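Local coordinates for protein glycogen accumulation regulator GarA (Mycobacterium tuberculosis, PDB 6I2P) that probably regulates central carbon and glutamate metabolism by binding enzymes through its forkhead-associated (FHA) domain, a binding switched off by phosphorylation, at residues F71-A76 with N107-V112. Numbering follows the deposited sequence.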
ATOM      1  N   PHE C  71     -11.358 -22.756   9.877  1.00 44.88           N
ATOM      2  CA  PHE C  71     -10.645 -23.068  11.102  1.00 45.83           C
ATOM      3  C   PHE C  71     -11.653 -23.340  12.198  1.00 51.91           C
ATOM      4  O   PHE C  71     -12.563 -22.534  12.421  1.00 50.15           O
ATOM      5  CB  PHE C  71      -9.714 -21.899  11.487  1.00 46.34           C
ATOM      6  CG  PHE C  71      -8.853 -21.390  10.352  1.00 46.99           C
ATOM      7  CD1 PHE C  71      -7.646 -22.002  10.046  1.00 50.69           C
ATOM      8  CD2 PHE C  71      -9.269 -20.316   9.571  1.00 47.75           C
ATOM      9  CE1 PHE C  71      -6.860 -21.540   8.990  1.00 51.72           C
ATOM     10  CE2 PHE C  71      -8.490 -19.865   8.502  1.00 50.50           C
ATOM     11  CZ  PHE C  71      -7.290 -20.478   8.222  1.00 49.83           C
ATOM     12  N   LEU C  72     -11.516 -24.497  12.853  1.00 52.21           N
ATOM     13  CA  LEU C  72     -12.409 -24.886  13.938  1.00 53.75           C
ATOM     14  C   LEU C  72     -11.867 -24.377  15.270  1.00 57.96           C
ATOM     15  O   LEU C  72     -10.699 -24.594  15.593  1.00 58.11           O
ATOM     16  CB  LEU C  72     -12.601 -26.412  13.974  1.00 56.16           C
ATOM     17  CG  LEU C  72     -13.689 -26.939  14.912  1.00 62.72           C
ATOM     18  CD1 LEU C  72     -15.068 -26.912  14.235  1.00 62.64           C
ATOM     19  CD2 LEU C  72     -13.363 -28.356  15.371  1.00 67.05           C
ATOM     20  N   LEU C  73     -12.725 -23.683  16.028  1.00 54.42           N
ATOM     21  CA  LEU C  73     -12.416 -23.168  17.358  1.00 54.47           C
ATOM     22  C   LEU C  73     -13.019 -24.163  18.353  1.00 61.36           C
ATOM     23  O   LEU C  73     -14.244 -24.315  18.405  1.00 60.97           O
ATOM     24  CB  LEU C  73     -13.016 -21.758  17.561  1.00 53.05           C
ATOM     25  CG  LEU C  73     -12.633 -20.673  16.554  1.00 55.75           C
ATOM     26  CD1 LEU C  73     -13.518 -19.458  16.706  1.00 54.95           C
ATOM     27  CD2 LEU C  73     -11.185 -20.264  16.701  1.00 58.20           C
ATOM     28  N   ASP C  74     -12.157 -24.891  19.087  1.00 60.69           N
ATOM     29  CA  ASP C  74     -12.582 -25.911  20.057  1.00 63.53           C
ATOM     30  C   ASP C  74     -11.754 -25.885  21.356  1.00 69.27           C
ATOM     31  O   ASP C  74     -11.973 -26.708  22.251  1.00 72.35           O
ATOM     32  CB  ASP C  74     -12.576 -27.310  19.405  1.00 66.78           C
ATOM     33  CG  ASP C  74     -11.243 -27.787  18.840  1.00 77.24           C
ATOM     34  OD1 ASP C  74     -10.241 -27.029  18.930  1.00 76.49           O
ATOM     35  OD2 ASP C  74     -11.199 -28.916  18.304  1.00 83.95           O
ATOM     36  N   GLN C  75     -10.812 -24.921  21.451  1.00 63.10           N
ATOM     37  CA  GLN C  75      -9.934 -24.701  22.603  1.00 63.54           C
ATOM     38  C   GLN C  75     -10.369 -23.420  23.327  1.00 65.15           C
ATOM     39  O   GLN C  75     -11.146 -22.635  22.775  1.00 61.84           O
ATOM     40  CB  GLN C  75      -8.472 -24.539  22.136  1.00 64.03           C
ATOM     41  CG  GLN C  75      -7.833 -25.786  21.539  1.00 71.29           C
ATOM     42  CD  GLN C  75      -6.665 -25.474  20.628  1.00 87.42           C
ATOM     43  OE1 GLN C  75      -6.051 -24.395  20.674  1.00 77.19           O
ATOM     44  NE2 GLN C  75      -6.323 -26.429  19.776  1.00 85.93           N
ATOM     45  N   ALA C  76      -9.840 -23.194  24.550  1.00 63.20           N
ATOM     46  CA  ALA C  76     -10.119 -21.997  25.341  1.00 62.74           C
ATOM     47  C   ALA C  76      -9.426 -20.784  24.710  1.00 64.25           C
ATOM     48  O   ALA C  76      -9.974 -19.685  24.740  1.00 62.43           O
ATOM     49  CB  ALA C  76      -9.645 -22.186  26.774  1.00 66.60           C
ATOM     50  N   ASN C 107     -18.991 -20.122  28.040  1.00 90.38           N
ATOM     51  CA  ASN C 107     -19.684 -20.877  26.982  1.00 88.97           C
ATOM     52  C   ASN C 107     -19.885 -20.078  25.671  1.00 88.46           C
ATOM     53  O   ASN C 107     -20.646 -20.507  24.801  1.00 87.89           O
ATOM     54  CB  ASN C 107     -21.011 -21.469  27.493  1.00 94.89           C
ATOM     55  CG  ASN C 107     -20.855 -22.416  28.660  1.00125.01           C
ATOM     56  OD1 ASN C 107     -21.189 -22.088  29.803  1.00124.54           O
ATOM     57  ND2 ASN C 107     -20.350 -23.615  28.399  1.00116.97           N
ATOM     58  N   GLU C 108     -19.164 -18.947  25.519  1.00 81.76           N
ATOM     59  CA  GLU C 108     -19.221 -18.073  24.346  1.00 77.92           C
ATOM     60  C   GLU C 108     -17.828 -17.719  23.822  1.00 75.11           C
ATOM     61  O   GLU C 108     -16.854 -17.734  24.575  1.00 74.85           O
ATOM     62  CB  GLU C 108     -20.009 -16.789  24.654  1.00 80.83           C
ATOM     63  CG  GLU C 108     -21.514 -16.988  24.757  1.00 96.96           C
ATOM     64  CD  GLU C 108     -22.391 -15.763  24.565  1.00123.76           C
ATOM     65  OE1 GLU C 108     -23.623 -15.949  24.457  1.00123.47           O
ATOM     66  OE2 GLU C 108     -21.863 -14.626  24.514  1.00119.77           O
ATOM     67  N   PHE C 109     -17.745 -17.378  22.536  1.00 66.31           N
ATOM     68  CA  PHE C 109     -16.488 -17.006  21.909  1.00 62.21           C
ATOM     69  C   PHE C 109     -16.320 -15.498  21.795  1.00 62.40           C
ATOM     70  O   PHE C 109     -17.297 -14.758  21.671  1.00 62.27           O
ATOM     71  CB  PHE C 109     -16.351 -17.666  20.528  1.00 61.85           C
ATOM     72  CG  PHE C 109     -16.196 -19.167  20.567  1.00 64.07           C
ATOM     73  CD1 PHE C 109     -14.936 -19.751  20.659  1.00 66.66           C
ATOM     74  CD2 PHE C 109     -17.310 -20.001  20.515  1.00 66.96           C
ATOM     75  CE1 PHE C 109     -14.795 -21.143  20.712  1.00 68.70           C
ATOM     76  CE2 PHE C 109     -17.169 -21.389  20.567  1.00 70.62           C
ATOM     77  CZ  PHE C 109     -15.913 -21.952  20.653  1.00 68.67           C
ATOM     78  N   ASN C 110     -15.063 -15.051  21.829  1.00 55.79           N
ATOM     79  CA  ASN C 110     -14.701 -13.654  21.658  1.00 54.35           C
ATOM     80  C   ASN C 110     -13.364 -13.519  20.940  1.00 54.64           C
ATOM     81  O   ASN C 110     -12.531 -14.421  21.013  1.00 53.88           O
ATOM     82  CB  ASN C 110     -14.713 -12.884  22.990  1.00 59.23           C
ATOM     83  CG  ASN C 110     -13.910 -13.506  24.102  1.00 82.61           C
ATOM     84  OD1 ASN C 110     -12.686 -13.350  24.176  1.00 72.27           O
ATOM     85  ND2 ASN C 110     -14.595 -14.206  25.005  1.00 77.05           N
ATOM     86  N   VAL C 111     -13.183 -12.421  20.199  1.00 49.17           N
ATOM     87  CA  VAL C 111     -11.917 -12.126  19.526  1.00 46.84           C
ATOM     88  C   VAL C 111     -11.205 -11.028  20.321  1.00 50.51           C
ATOM     89  O   VAL C 111     -11.852 -10.117  20.842  1.00 49.96           O
ATOM     90  CB  VAL C 111     -12.034 -11.816  17.998  1.00 48.38           C
ATOM     91  CG1 VAL C 111     -12.859 -10.561  17.730  1.00 48.24           C
ATOM     92  CG2 VAL C 111     -10.656 -11.710  17.334  1.00 46.49           C
ATOM     93  N   VAL C 112      -9.883 -11.141  20.438  1.00 47.49           N
ATOM     94  CA  VAL C 112      -9.074 -10.157  21.134  1.00 48.14           C
ATOM     95  C   VAL C 112      -7.810  -9.852  20.321  1.00 50.51           C
ATOM     96  O   VAL C 112      -7.129 -10.772  19.867  1.00 48.29           O
ATOM     97  CB  VAL C 112      -8.800 -10.563  22.612  1.00 54.43           C
ATOM     98  CG1 VAL C 112      -7.878 -11.776  22.715  1.00 54.84           C
ATOM     99  CG2 VAL C 112      -8.265  -9.392  23.422  1.00 55.57           C
TER
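Leu73 meets the ring of Phe109 near the end of strand 70-73. CB of Leu73 is 3.7 Å from CE1 of Phe109. It lies off one face, out beyond the CD1-CE1 border of the ring rather than over its centre. The Leu73 side chain runs on along this border. With CD1 anti to CA (chi2 168°), the CD1 methyl ends 4.2 Å from CD1 of Phe109.

The far end of the ring meets the backbone. CZ of Phe109 lies 3.7 Å from O of Leu73, an oblique approach from the same side of the ring plane as CB. O of Gln75 is more distant, 4.4 Å from CE1 of Phe109, and lies on the opposite side of that plane. The outer corner of the ring fits where the chain turns after Leu73. In Phe109, CG is anti to the carbonyl carbon (chi1 -68°), and the ring extends from its strand to this turn.

The contact is small, burying 124 Å² in total. It combines apolar packing of two buried side chains with the carbonyl oxygens of Leu73 and Gln75.

It joins the two sheets of the FHA beta sandwich. Strand 70-73 is an outermost strand of the six-stranded antiparallel sheet, where Leu73 pairs with Ala57 through the backbone. Strand 108-113 belongs to the mixed sheet, between strands 100-105 and 129-132. Ala57 also touches both Leu73 and Phe109, while Phe102 packs on Leu73 and Leu104 on Phe109. Residues 74-76 carry the chain from one sheet to the other, and Ala76 already forms a backbone hydrogen bond with Leu104 in strand 100-105.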